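Local coordinates for protein GCN5-related N-acetyltransferase (PDB 4MY0) that probably transfers an acetyl group from acetyl-CoA to amino groups, perhaps those of aminoglycosides, as a member of the GCN5-related N-acetyltransferase family, at residues Ala83-Val88 with Pro117-Tyr122; Ile128-Gly133 with Arg279-Leu284; Gly212-Asn217 with Asp226-His231. All blocks are in the same frame, centred on the assembly; numbering follows the deposited sequence. Where two conformers were deposited one is given.

Interaction 1 (Ala83-Val88 with Pro117-Tyr122). With AC8 ([(2R,3R,4R,5R)-5-(6-amino-9H-purin-9-yl)-3,4-bis(phosphonooxy)tetrahydrofuran-2-yl]methyl (3R)-3-hydroxy-2,2-dimethyl-4-oxo-4-({3-oxo-3-[(2-sulfanylethyl)amino]propyl}amino)butyl dihydrogen diphosphate), chain L; TRS (2-amino-2-hydroxymethyl-propane-1,3-diol), chain M.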
loop_
_atom_site.group_PDB
_atom_site.type_symbol
_atom_site.label_atom_id
_atom_site.label_comp_id
_atom_site.label_asym_id
_atom_site.label_seq_id
_atom_site.Cartn_x
_atom_site.Cartn_y
_atom_site.Cartn_z
ATOM N N ALA C 83 -5.868 -15.367 37.607
ATOM C CA ALA C 83 -6.070 -16.447 36.646
ATOM C C ALA C 83 -6.109 -15.883 35.229
ATOM O O ALA C 83 -7.111 -15.296 34.817
ATOM C CB ALA C 83 -7.362 -17.186 36.944
ATOM N N GLY C 84 -5.039 -16.073 34.469
ATOM C CA GLY C 84 -5.003 -15.521 33.115
ATOM C C GLY C 84 -5.544 -16.528 32.110
ATOM O O GLY C 84 -4.925 -17.565 31.883
ATOM N N ILE C 85 -6.693 -16.229 31.510
ATOM C CA ILE C 85 -7.372 -17.195 30.652
ATOM C C ILE C 85 -6.812 -17.109 29.231
ATOM O O ILE C 85 -6.719 -16.015 28.661
ATOM C CB ILE C 85 -8.915 -16.970 30.642
ATOM C CG1 ILE C 85 -9.437 -16.710 32.062
ATOM C CG2 ILE C 85 -9.650 -18.181 29.993
ATOM C CD1 ILE C 85 -8.990 -17.754 33.146
ATOM N N ALA C 86 -6.416 -18.254 28.663
ATOM C CA ALA C 86 -5.806 -18.280 27.326
ATOM C C ALA C 86 -6.299 -19.442 26.476
ATOM O O ALA C 86 -6.798 -20.447 26.997
ATOM C CB ALA C 86 -4.279 -18.334 27.427
ATOM N N GLY C 87 -6.128 -19.308 25.165
ATOM C CA GLY C 87 -6.466 -20.362 24.225
ATOM C C GLY C 87 -7.904 -20.837 24.340
ATOM O O GLY C 87 -8.154 -22.041 24.349
ATOM N N VAL C 88 -8.851 -19.909 24.445
ATOM C CA VAL C 88 -10.257 -20.307 24.492
ATOM C C VAL C 88 -10.730 -20.692 23.091
ATOM O O VAL C 88 -10.797 -19.834 22.211
ATOM C CB VAL C 88 -11.151 -19.188 25.051
ATOM C CG1 VAL C 88 -12.602 -19.712 25.264
ATOM C CG2 VAL C 88 -10.581 -18.694 26.371
ATOM N N PRO C 117 -8.202 -14.652 43.318
ATOM C CA PRO C 117 -9.326 -13.734 43.548
ATOM C C PRO C 117 -9.688 -12.884 42.319
ATOM O O PRO C 117 -10.727 -12.217 42.327
ATOM C CB PRO C 117 -8.811 -12.843 44.678
ATOM C CG PRO C 117 -7.308 -12.778 44.432
ATOM C CD PRO C 117 -6.945 -14.164 43.922
ATOM N N ILE C 118 -8.858 -12.903 41.276
ATOM C CA ILE C 118 -9.191 -12.177 40.060
ATOM C C ILE C 118 -8.760 -12.964 38.825
ATOM O O ILE C 118 -7.966 -13.907 38.909
ATOM C CB ILE C 118 -8.500 -10.792 39.990
ATOM C CG1 ILE C 118 -6.979 -10.958 40.031
ATOM C CG2 ILE C 118 -8.996 -9.853 41.103
ATOM C CD1 ILE C 118 -6.197 -9.642 39.872
ATOM N N SER C 119 -9.271 -12.548 37.675
ATOM C CA SER C 119 -8.967 -13.212 36.417
ATOM C C SER C 119 -8.902 -12.171 35.300
ATOM O O SER C 119 -9.656 -11.197 35.311
ATOM C CB SER C 119 -10.041 -14.269 36.116
ATOM O OG SER C 119 -9.851 -14.844 34.840
ATOM N N ALA C 120 -7.993 -12.363 34.346
ATOM C CA ALA C 120 -7.889 -11.454 33.209
ATOM C C ALA C 120 -7.683 -12.227 31.902
ATOM O O ALA C 120 -7.256 -13.387 31.912
ATOM C CB ALA C 120 -6.759 -10.413 33.424
ATOM N N LEU C 121 -8.001 -11.574 30.787
ATOM C CA LEU C 121 -7.803 -12.143 29.457
ATOM C C LEU C 121 -7.921 -11.054 28.393
ATOM O O LEU C 121 -8.518 -9.992 28.639
ATOM C CB LEU C 121 -8.848 -13.232 29.176
ATOM C CG LEU C 121 -10.332 -12.831 29.320
ATOM C CD1 LEU C 121 -10.927 -12.258 28.038
ATOM C CD2 LEU C 121 -11.179 -14.018 29.826
ATOM N N TYR C 122 -7.349 -11.337 27.223
ATOM C CA TYR C 122 -7.506 -10.538 26.017
ATOM C C TYR C 122 -8.576 -11.211 25.167
ATOM O O TYR C 122 -8.336 -12.280 24.596
ATOM C CB TYR C 122 -6.198 -10.535 25.215
ATOM C CG TYR C 122 -5.121 -9.632 25.782
ATOM C CD1 TYR C 122 -4.997 -8.313 25.352
ATOM C CD2 TYR C 122 -4.229 -10.097 26.740
ATOM C CE1 TYR C 122 -4.000 -7.475 25.874
ATOM C CE2 TYR C 122 -3.238 -9.275 27.270
ATOM C CZ TYR C 122 -3.131 -7.969 26.832
ATOM O OH TYR C 122 -2.150 -7.162 27.366
HETATM N N1A AC8 L . -19.742 -12.631 17.702
HETATM O O1A AC8 L . -21.538 -19.910 24.854
HETATM P P1A AC8 L . -21.778 -19.434 23.429
HETATM C C1B AC8 L . -22.089 -14.773 21.717
HETATM S S1P AC8 L . -10.942 -15.189 23.211
HETATM C C2A AC8 L . -20.718 -12.121 18.476
HETATM O O2A AC8 L . -22.638 -20.288 22.541
HETATM P P2A AC8 L . -19.446 -20.151 21.898
HETATM C C2B AC8 L . -23.332 -15.628 21.618
HETATM O O2B AC8 L . -24.291 -15.003 20.754
HETATM O O2C AC8 L . -26.036 -16.805 20.800
HETATM C C2P AC8 L . -12.000 -16.230 22.146
HETATM N N3A AC8 L . -21.223 -12.836 19.492
HETATM O O3A AC8 L . -20.329 -19.160 22.808
HETATM C C3B AC8 L . -23.791 -15.669 23.079
HETATM O O3B AC8 L . -24.447 -14.437 23.396
HETATM P P3B AC8 L . -26.055 -14.219 23.484
HETATM O O3C AC8 L . -24.408 -16.633 18.891
HETATM C C3P AC8 L . -10.968 -16.973 21.327
HETATM C C4A AC8 L . -20.744 -14.084 19.747
HETATM O O4A AC8 L . -19.624 -21.571 22.392
HETATM C C4B AC8 L . -22.506 -15.623 23.884
HETATM O O4B AC8 L . -21.516 -15.098 22.992
HETATM O O4C AC8 L . -26.192 -14.869 19.161
HETATM P P4C AC8 L . -25.309 -15.889 19.840
HETATM N N4P AC8 L . -11.455 -17.900 20.309
HETATM C C5A AC8 L . -19.733 -14.622 18.966
HETATM O O5A AC8 L . -19.696 -19.804 20.459
HETATM C C5B AC8 L . -22.064 -16.996 24.382
HETATM O O5B AC8 L . -22.397 -17.955 23.384
HETATM C C5P AC8 L . -12.040 -17.637 19.146
HETATM O O5P AC8 L . -12.320 -16.490 18.818
HETATM C C6A AC8 L . -19.226 -13.861 17.918
HETATM N N6A AC8 L . -18.239 -14.347 17.120
HETATM O O6A AC8 L . -17.969 -19.643 22.265
HETATM C C6P AC8 L . -12.314 -18.835 18.265
HETATM N N7A AC8 L . -19.461 -15.864 19.433
HETATM O O7A AC8 L . -26.661 -14.794 22.226
HETATM C C7P AC8 L . -13.578 -18.754 17.397
HETATM C C8A AC8 L . -20.283 -16.084 20.491
HETATM O O8A AC8 L . -26.461 -14.943 24.753
HETATM N N8P AC8 L . -14.732 -18.770 18.301
HETATM N N9A AC8 L . -21.068 -15.001 20.664
HETATM O O9A AC8 L . -26.179 -12.712 23.555
HETATM C C9P AC8 L . -15.025 -19.662 19.245
HETATM O O9P AC8 L . -14.302 -20.627 19.432
HETATM C CAP AC8 L . -16.282 -19.478 20.077
HETATM O OAP AC8 L . -17.352 -19.018 19.249
HETATM C CBP AC8 L . -16.130 -18.482 21.235
HETATM C CCP AC8 L . -17.499 -18.337 21.918
HETATM C CDP AC8 L . -15.119 -19.002 22.252
HETATM C CEP AC8 L . -15.688 -17.114 20.740
HETATM C C TRS M . -6.756 -15.671 23.163
HETATM C C1 TRS M . -5.317 -16.191 23.232
HETATM C C2 TRS M . -7.150 -14.940 21.878
HETATM C C3 TRS M . -7.705 -15.747 24.366
HETATM N N TRS M . -6.288 -14.360 23.758
HETATM O O1 TRS M . -5.044 -16.769 24.512
HETATM O O2 TRS M . -8.323 -14.158 22.085
HETATM O O3 TRS M . -8.517 -16.927 24.223
HETATM O O HOH W 1 -6.164 -13.982 26.970
#
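Ala83, Gly84 and Ile85 run alongside Ser119, Ala120 and Leu121 in parallel pairing, the axes of the two strand pieces coming within 4.7 Å at an angle of 31°. Ala83 N donates to Ile118 O, and Ile85 N donates to Ala120 O at 2.9 Å. The carbonyl O of Ala83 is gripped twice. Ala120 N approaches it from above the carbonyl plane at 3.1 Å, whereas the hydroxyl of Ser119 comes in within that plane, OG lying 2.8 Å from Ala83 O. Setting OG anti to the backbone N (chi1 174°) swings the hydroxyl back toward the neighbouring strand. The same hydroxyl oxygen is also hydrogen-bonded to the hydroxyl of Tyr134, just past helix 126-131, and it lies against Ile85, 3.4 Å from CG1. Farther along, Ile85 and Leu121 meet at a slant, with the methyl CD2 of Leu121 3.8 Å from CB of Ile85. Met104 and Val107 of helix 99-113 pack on the same isoleucine.

Past this pair the direct backbone bonding gives way to bridging molecules. A water donates to Ile85 O (2.7 Å) and accepts from Tyr122 N, spanning the widening gap. A Tris molecule, probably from the crystallisation liquor, accepts from Gly87 N and Val88 N and donates to Tyr122 O. Val88 O accepts from N4P of AC8 at 2.8 Å. Strands that are bonded at one end and part at the other, with helix 99-113 connecting them, form the beta-alpha-beta unit and V-shaped splay of the GNAT fold, into which the pantetheine arm of coenzyme A is inserted.

Interaction 2 (Ile128-Gly133 with Arg279-Leu284). With AC8 ([(2R,3R,4R,5R)-5-(6-amino-9H-purin-9-yl)-3,4-bis(phosphonooxy)tetrahydrofuran-2-yl]methyl (3R)-3-hydroxy-2,2-dimethyl-4-oxo-4-({3-oxo-3-[(2-sulfanylethyl)amino]propyl}amino)butyl dihydrogen diphosphate), chain L.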
loop_
_atom_site.group_PDB
_atom_site.type_symbol
_atom_site.label_atom_id
_atom_site.label_comp_id
_atom_site.label_asym_id
_atom_site.label_seq_id
_atom_site.Cartn_x
_atom_site.Cartn_y
_atom_site.Cartn_z
ATOM N N ILE C 128 -19.286 -12.940 24.829
ATOM C CA ILE C 128 -19.307 -14.051 25.779
ATOM C C ILE C 128 -18.710 -13.646 27.127
ATOM O O ILE C 128 -19.221 -14.012 28.186
ATOM C CB ILE C 128 -18.599 -15.321 25.228
ATOM C CG1 ILE C 128 -18.579 -16.426 26.289
ATOM C CG2 ILE C 128 -17.158 -15.023 24.766
ATOM C CD1 ILE C 128 -18.229 -17.811 25.713
ATOM N N TYR C 129 -17.645 -12.857 27.096
ATOM C CA TYR C 129 -16.961 -12.504 28.338
ATOM C C TYR C 129 -17.746 -11.505 29.186
ATOM O O TYR C 129 -17.781 -11.627 30.416
ATOM C CB TYR C 129 -15.519 -12.061 28.057
ATOM C CG TYR C 129 -14.745 -13.161 27.362
ATOM C CD1 TYR C 129 -14.496 -14.371 28.008
ATOM C CD2 TYR C 129 -14.310 -13.014 26.043
ATOM C CE1 TYR C 129 -13.800 -15.403 27.370
ATOM C CE2 TYR C 129 -13.610 -14.030 25.396
ATOM C CZ TYR C 129 -13.360 -15.223 26.069
ATOM O OH TYR C 129 -12.667 -16.243 25.437
ATOM N N ARG C 130 -18.405 -10.544 28.544
ATOM C CA ARG C 130 -19.260 -9.619 29.284
ATOM C C ARG C 130 -20.449 -10.351 29.926
ATOM O O ARG C 130 -20.822 -10.048 31.049
ATOM C CB ARG C 130 -19.735 -8.479 28.371
ATOM C CG ARG C 130 -18.641 -7.449 28.115
ATOM C CD ARG C 130 -19.086 -6.320 27.189
ATOM N NE ARG C 130 -18.117 -5.226 27.278
ATOM C CZ ARG C 130 -17.841 -4.386 26.287
ATOM N NH1 ARG C 130 -18.466 -4.516 25.127
ATOM N NH2 ARG C 130 -16.943 -3.419 26.461
ATOM N N HIS C 131 -21.037 -11.304 29.206
ATOM C CA HIS C 131 -22.105 -12.133 29.770
ATOM C C HIS C 131 -21.625 -12.877 31.018
ATOM O O HIS C 131 -22.391 -13.095 31.950
ATOM C CB HIS C 131 -22.615 -13.142 28.730
ATOM C CG HIS C 131 -23.565 -12.560 27.730
ATOM N ND1 HIS C 131 -24.525 -11.633 28.070
ATOM C CD2 HIS C 131 -23.704 -12.775 26.401
ATOM C CE1 HIS C 131 -25.208 -11.293 26.992
ATOM N NE2 HIS C 131 -24.731 -11.974 25.966
ATOM N N LEU C 132 -20.349 -13.258 31.033
ATOM C CA LEU C 132 -19.782 -13.974 32.186
ATOM C C LEU C 132 -19.257 -13.046 33.275
ATOM O O LEU C 132 -18.784 -13.515 34.319
ATOM C CB LEU C 132 -18.643 -14.891 31.732
ATOM C CG LEU C 132 -19.121 -16.102 30.942
ATOM C CD1 LEU C 132 -18.030 -16.533 30.013
ATOM C CD2 LEU C 132 -19.502 -17.228 31.883
ATOM N N GLY C 133 -19.303 -11.736 33.036
ATOM C CA GLY C 133 -18.942 -10.797 34.076
ATOM C C GLY C 133 -17.631 -10.046 33.908
ATOM O O GLY C 133 -17.286 -9.238 34.766
ATOM N N ARG C 279 -6.792 -3.693 24.500
ATOM C CA ARG C 279 -7.412 -3.708 25.829
ATOM C C ARG C 279 -7.481 -5.120 26.382
ATOM O O ARG C 279 -7.650 -6.070 25.629
ATOM C CB ARG C 279 -8.822 -3.110 25.778
ATOM C CG ARG C 279 -8.827 -1.665 25.353
ATOM C CD ARG C 279 -10.187 -1.176 24.867
ATOM N NE ARG C 279 -10.016 0.175 24.335
ATOM C CZ ARG C 279 -9.530 0.444 23.125
ATOM N NH1 ARG C 279 -9.391 1.704 22.735
ATOM N NH2 ARG C 279 -9.192 -0.545 22.295
ATOM N N TRP C 280 -7.359 -5.261 27.701
ATOM C CA TRP C 280 -7.616 -6.557 28.312
ATOM C C TRP C 280 -8.727 -6.444 29.346
ATOM O O TRP C 280 -8.976 -5.360 29.885
ATOM C CB TRP C 280 -6.336 -7.134 28.935
ATOM C CG TRP C 280 -5.536 -6.142 29.718
ATOM C CD1 TRP C 280 -4.487 -5.405 29.263
ATOM C CD2 TRP C 280 -5.703 -5.798 31.103
ATOM N NE1 TRP C 280 -3.988 -4.616 30.278
ATOM C CE2 TRP C 280 -4.717 -4.846 31.420
ATOM C CE3 TRP C 280 -6.578 -6.224 32.112
ATOM C CZ2 TRP C 280 -4.593 -4.285 32.711
ATOM C CZ3 TRP C 280 -6.454 -5.675 33.395
ATOM C CH2 TRP C 280 -5.475 -4.715 33.679
HETATM N N MSE C 281 -9.395 -7.561 29.619
HETATM C CA MSE C 281 -10.526 -7.557 30.539
HETATM C C MSE C 281 -10.168 -8.145 31.883
HETATM O O MSE C 281 -9.203 -8.899 31.991
HETATM C CB MSE C 281 -11.700 -8.326 29.957
HETATM C CG MSE C 281 -12.400 -7.572 28.845
HETATM SE SE MSE C 281 -13.959 -8.569 28.244
HETATM C CE MSE C 281 -14.778 -7.142 27.198
ATOM N N LEU C 282 -10.969 -7.799 32.891
ATOM C CA LEU C 282 -10.745 -8.210 34.270
ATOM C C LEU C 282 -12.058 -8.703 34.858
ATOM O O LEU C 282 -13.126 -8.187 34.509
ATOM C CB LEU C 282 -10.277 -7.004 35.084
ATOM C CG LEU C 282 -10.016 -7.238 36.567
ATOM C CD1 LEU C 282 -8.832 -8.184 36.716
ATOM C CD2 LEU C 282 -9.753 -5.912 37.279
ATOM N N ARG C 283 -11.991 -9.700 35.735
ATOM C CA ARG C 283 -13.153 -10.073 36.545
ATOM C C ARG C 283 -12.732 -10.365 37.988
ATOM O O ARG C 283 -11.693 -10.987 38.207
ATOM C CB ARG C 283 -13.851 -11.308 35.968
ATOM C CG ARG C 283 -15.231 -11.556 36.581
ATOM C CD ARG C 283 -15.665 -13.029 36.498
ATOM N NE ARG C 283 -17.128 -13.147 36.501
ATOM C CZ ARG C 283 -17.897 -12.983 37.577
ATOM N NH1 ARG C 283 -17.356 -12.690 38.757
ATOM N NH2 ARG C 283 -19.217 -13.103 37.478
ATOM N N LEU C 284 -13.519 -9.921 38.968
ATOM C CA LEU C 284 -13.277 -10.339 40.352
ATOM C C LEU C 284 -13.975 -11.684 40.631
ATOM O O LEU C 284 -15.165 -11.850 40.339
ATOM C CB LEU C 284 -13.753 -9.289 41.362
ATOM C CG LEU C 284 -13.230 -7.847 41.361
ATOM C CD1 LEU C 284 -13.067 -7.348 42.784
ATOM C CD2 LEU C 284 -11.952 -7.634 40.554
HETATM N N1A AC8 L . -19.742 -12.631 17.702
HETATM O O1A AC8 L . -21.538 -19.910 24.854
HETATM P P1A AC8 L . -21.778 -19.434 23.429
HETATM C C1B AC8 L . -22.089 -14.773 21.717
HETATM S S1P AC8 L . -10.942 -15.189 23.211
HETATM C C2A AC8 L . -20.718 -12.121 18.476
HETATM O O2A AC8 L . -22.638 -20.288 22.541
HETATM P P2A AC8 L . -19.446 -20.151 21.898
HETATM C C2B AC8 L . -23.332 -15.628 21.618
HETATM O O2B AC8 L . -24.291 -15.003 20.754
HETATM O O2C AC8 L . -26.036 -16.805 20.800
HETATM C C2P AC8 L . -12.000 -16.230 22.146
HETATM N N3A AC8 L . -21.223 -12.836 19.492
HETATM O O3A AC8 L . -20.329 -19.160 22.808
HETATM C C3B AC8 L . -23.791 -15.669 23.079
HETATM O O3B AC8 L . -24.447 -14.437 23.396
HETATM P P3B AC8 L . -26.055 -14.219 23.484
HETATM O O3C AC8 L . -24.408 -16.633 18.891
HETATM C C3P AC8 L . -10.968 -16.973 21.327
HETATM C C4A AC8 L . -20.744 -14.084 19.747
HETATM O O4A AC8 L . -19.624 -21.571 22.392
HETATM C C4B AC8 L . -22.506 -15.623 23.884
HETATM O O4B AC8 L . -21.516 -15.098 22.992
HETATM O O4C AC8 L . -26.192 -14.869 19.161
HETATM P P4C AC8 L . -25.309 -15.889 19.840
HETATM N N4P AC8 L . -11.455 -17.900 20.309
HETATM C C5A AC8 L . -19.733 -14.622 18.966
HETATM O O5A AC8 L . -19.696 -19.804 20.459
HETATM C C5B AC8 L . -22.064 -16.996 24.382
HETATM O O5B AC8 L . -22.397 -17.955 23.384
HETATM C C5P AC8 L . -12.040 -17.637 19.146
HETATM O O5P AC8 L . -12.320 -16.490 18.818
HETATM C C6A AC8 L . -19.226 -13.861 17.918
HETATM N N6A AC8 L . -18.239 -14.347 17.120
HETATM O O6A AC8 L . -17.969 -19.643 22.265
HETATM C C6P AC8 L . -12.314 -18.835 18.265
HETATM N N7A AC8 L . -19.461 -15.864 19.433
HETATM O O7A AC8 L . -26.661 -14.794 22.226
HETATM C C7P AC8 L . -13.578 -18.754 17.397
HETATM C C8A AC8 L . -20.283 -16.084 20.491
HETATM O O8A AC8 L . -26.461 -14.943 24.753
HETATM N N8P AC8 L . -14.732 -18.770 18.301
HETATM N N9A AC8 L . -21.068 -15.001 20.664
HETATM O O9A AC8 L . -26.179 -12.712 23.555
HETATM C C9P AC8 L . -15.025 -19.662 19.245
HETATM O O9P AC8 L . -14.302 -20.627 19.432
HETATM C CAP AC8 L . -16.282 -19.478 20.077
HETATM O OAP AC8 L . -17.352 -19.018 19.249
HETATM C CBP AC8 L . -16.130 -18.482 21.235
HETATM C CCP AC8 L . -17.499 -18.337 21.918
HETATM C CDP AC8 L . -15.119 -19.002 22.252
HETATM C CEP AC8 L . -15.688 -17.114 20.740
#
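Met281 and Arg283, two side chains pointing from the strand toward helix 126-131, carry this contact, one by apolar packing and the other by hydrogen bonds. Met281, present as selenomethionine, reaches out with its chain extended beyond CG, placing SE 3.8 Å from CB of Tyr129. The side chains of Met281 and Arg130 cross at about a right angle, and CE of Met281 lies over one face of the Arg130 guanidinium, 3.9 Å from NE. The polar rim of that guanidinium is engaged by other partners: Glu135 in a salt bridge, and the carbonyls of His264 and Val267 of the third subunit.

Arg283 meets the end of the helix edge-on. With CG anti to the backbone N (chi1 -167°), its extended chain brings NE to Leu132 O at 2.8 Å, in the plane of both the carbonyl and the guanidinium; NH2 adds a weak second bond to the same oxygen. NH1 turns back to Leu284 O, also nearly in the guanidinium plane, and NH2 forms a salt bridge with Asp310. Several bonds therefore fix the rotation of the group, and its positive charge probably suits the carbonyl-rich C-terminus of the helix. Gly133 O lies over a face of the guanidinium and 3.6 Å from CG. A CB on Gly133 would probably crowd NH2 of Arg283, and at this positive phi it would also press on the carbonyl O of Leu132.

Tyr129 turns its ring from the strand toward AC8. Ile128 CG2 stands 3.6 Å above the ring centre, while S1P of AC8 lies at the ring edge, 3.0 Å from OH. Gly133, with bonds back into the last turn, ends the helix in a Schellman motif, and Tyr129 of that helix belongs to the acetyl-CoA site of this GNAT domain.

Interaction 3 (Gly212-Asn217 with Asp226-His231)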
loop_
_atom_site.group_PDB
_atom_site.type_symbol
_atom_site.label_atom_id
_atom_site.label_comp_id
_atom_site.label_asym_id
_atom_site.label_seq_id
_atom_site.Cartn_x
_atom_site.Cartn_y
_atom_site.Cartn_z
ATOM N N GLY C 212 18.684 -1.614 36.550
ATOM C CA GLY C 212 17.799 -1.675 35.407
ATOM C C GLY C 212 18.135 -2.766 34.418
ATOM O O GLY C 212 19.199 -3.393 34.488
ATOM N N PHE C 213 17.215 -2.997 33.488
ATOM C CA PHE C 213 17.473 -3.926 32.396
ATOM C C PHE C 213 16.633 -3.616 31.163
ATOM O O PHE C 213 15.662 -2.873 31.230
ATOM C CB PHE C 213 17.233 -5.375 32.836
ATOM C CG PHE C 213 15.788 -5.710 33.132
ATOM C CD1 PHE C 213 15.346 -5.828 34.444
ATOM C CD2 PHE C 213 14.886 -5.964 32.101
ATOM C CE1 PHE C 213 14.026 -6.162 34.724
ATOM C CE2 PHE C 213 13.560 -6.289 32.370
ATOM C CZ PHE C 213 13.129 -6.392 33.682
ATOM N N VAL C 214 16.990 -4.224 30.043
ATOM C CA VAL C 214 16.173 -4.102 28.843
ATOM C C VAL C 214 16.216 -5.437 28.114
ATOM O O VAL C 214 17.257 -6.122 28.086
ATOM C CB VAL C 214 16.649 -2.945 27.930
ATOM C CG1 VAL C 214 18.063 -3.191 27.444
ATOM C CG2 VAL C 214 15.697 -2.747 26.726
ATOM N N VAL C 215 15.071 -5.829 27.571
ATOM C CA VAL C 215 14.992 -7.014 26.731
ATOM C C VAL C 215 14.368 -6.591 25.415
ATOM O O VAL C 215 13.295 -5.987 25.395
ATOM C CB VAL C 215 14.139 -8.113 27.372
ATOM C CG1 VAL C 215 14.157 -9.372 26.497
ATOM C CG2 VAL C 215 14.665 -8.426 28.787
ATOM N N TYR C 216 15.049 -6.879 24.312
ATOM C CA TYR C 216 14.514 -6.522 23.004
ATOM C C TYR C 216 14.842 -7.575 21.950
ATOM O O TYR C 216 15.563 -8.543 22.223
ATOM C CB TYR C 216 14.972 -5.124 22.566
ATOM C CG TYR C 216 16.455 -4.976 22.303
ATOM C CD1 TYR C 216 16.947 -4.913 21.004
ATOM C CD2 TYR C 216 17.359 -4.867 23.349
ATOM C CE1 TYR C 216 18.291 -4.761 20.761
ATOM C CE2 TYR C 216 18.712 -4.718 23.114
ATOM C CZ TYR C 216 19.174 -4.666 21.821
ATOM O OH TYR C 216 20.524 -4.494 21.595
ATOM N N ASN C 217 14.277 -7.402 20.757
ATOM C CA ASN C 217 14.464 -8.372 19.677
ATOM C C ASN C 217 14.137 -7.749 18.325
ATOM O O ASN C 217 13.645 -6.616 18.261
ATOM C CB ASN C 217 13.591 -9.613 19.908
ATOM C CG ASN C 217 12.182 -9.258 20.356
ATOM O OD1 ASN C 217 11.378 -8.752 19.574
ATOM N ND2 ASN C 217 11.880 -9.517 21.628
ATOM N N ASP C 226 10.602 -5.386 24.484
ATOM C CA ASP C 226 9.566 -6.097 25.236
ATOM C C ASP C 226 9.396 -5.460 26.607
ATOM O O ASP C 226 8.295 -5.412 27.157
ATOM C CB ASP C 226 9.927 -7.575 25.438
ATOM C CG ASP C 226 9.799 -8.402 24.171
ATOM O OD1 ASP C 226 9.112 -7.964 23.216
ATOM O OD2 ASP C 226 10.384 -9.513 24.149
ATOM N N GLU C 227 10.506 -5.001 27.177
ATOM C CA GLU C 227 10.469 -4.421 28.508
ATOM C C GLU C 227 11.752 -3.667 28.803
ATOM O O GLU C 227 12.848 -4.159 28.506
ATOM C CB GLU C 227 10.230 -5.503 29.580
ATOM C CG GLU C 227 10.118 -4.925 30.997
ATOM C CD GLU C 227 9.709 -5.963 32.055
ATOM O OE1 GLU C 227 9.922 -7.176 31.826
ATOM O OE2 GLU C 227 9.181 -5.554 33.121
ATOM N N LEU C 228 11.606 -2.473 29.379
ATOM C CA LEU C 228 12.744 -1.716 29.883
ATOM C C LEU C 228 12.384 -1.217 31.266
ATOM O O LEU C 228 11.339 -0.591 31.458
ATOM C CB LEU C 228 13.084 -0.531 28.978
ATOM C CG LEU C 228 14.457 0.098 29.247
ATOM C CD1 LEU C 228 15.067 0.659 27.950
ATOM C CD2 LEU C 228 14.356 1.177 30.318
ATOM N N VAL C 229 13.252 -1.499 32.228
ATOM C CA VAL C 229 13.072 -1.017 33.593
ATOM C C VAL C 229 14.323 -0.243 33.990
ATOM O O VAL C 229 15.441 -0.714 33.790
ATOM C CB VAL C 229 12.844 -2.193 34.561
ATOM C CG1 VAL C 229 12.930 -1.741 36.019
ATOM C CG2 VAL C 229 11.491 -2.842 34.268
ATOM N N ALA C 230 14.144 0.958 34.525
ATOM C CA ALA C 230 15.294 1.749 34.946
ATOM C C ALA C 230 14.949 2.595 36.166
ATOM O O ALA C 230 13.944 3.313 36.172
ATOM C CB ALA C 230 15.773 2.623 33.815
ATOM N N HIS C 231 15.795 2.519 37.188
ATOM C CA HIS C 231 15.564 3.264 38.417
ATOM C C HIS C 231 16.163 4.669 38.392
ATOM O O HIS C 231 15.713 5.543 39.131
ATOM C CB HIS C 231 16.101 2.489 39.622
ATOM C CG HIS C 231 15.433 1.166 39.834
ATOM N ND1 HIS C 231 15.934 0.205 40.686
ATOM C CD2 HIS C 231 14.301 0.645 39.302
ATOM C CE1 HIS C 231 15.137 -0.850 40.673
ATOM N NE2 HIS C 231 14.136 -0.606 39.846
#
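Glu227 and Phe213 share one face of an antiparallel strand pair with Val215 and Val229. From CB the glutamate leaves with CG anti to the backbone N (chi1 -177°) and stays extended. CG comes 3.9 Å from CE2 of the phenyl ring, and CD then lies 3.8 Å from CZ. At the tip, OE1 settles in the ring plane at its edge, 3.8 Å from CE2, with the carboxylate turned 81° from the ring. Val229 approaches differently, its CB 4.1 Å above the ring plane and toward the rim, while Phe171 of helix 168-182 stacks on the same ring. An alanine in place of Glu227 takes the carboxylate from the CE2-CZ edge of Phe213 and would probably open a gap there, leaving the ring freer to shift.

On the other face, Val214 CG2 touches Leu228 CD1 at 3.7 Å. Phe213 and Val229 exchange both backbone bonds, and Val215 N donates to Glu227 O. Val215 O takes Asp226 N at 2.9 Å and only weakly Glu227 N, so two residues face one in a classic beta bulge. Asp226 OD2 receives a weak bond from Asn217 ND2, and its OD1 is held by Gln224. The chemistry implies a hairpin held by backbone bonds and by packing on both faces, in which the ring edge, being positively polarised, may weakly favour the carboxylate oxygen beside it.

Interactions 1 and 2 are neighbours, their centres 9 Å apart, and strand 118-121 joins them: Leu121 O lies 2.8 Å from Met281 N and Ser119 O 2.8 Å from Arg283 N, both probable hydrogen bonds. Val88 CB also approaches Tyr129 OH to 3.3 Å, so the two contacts line the AC8 pocket from the strand and the helix. Interaction 3 lies apart in space, its centre about 25 Å from that of interaction 1 and about 30 Å from that of interaction 2, though its segments share the second GNAT region with strand piece 279-284. It touches no AC8, but the Tyr216 side chain is about 9 Å from a bound acetyl-CoA.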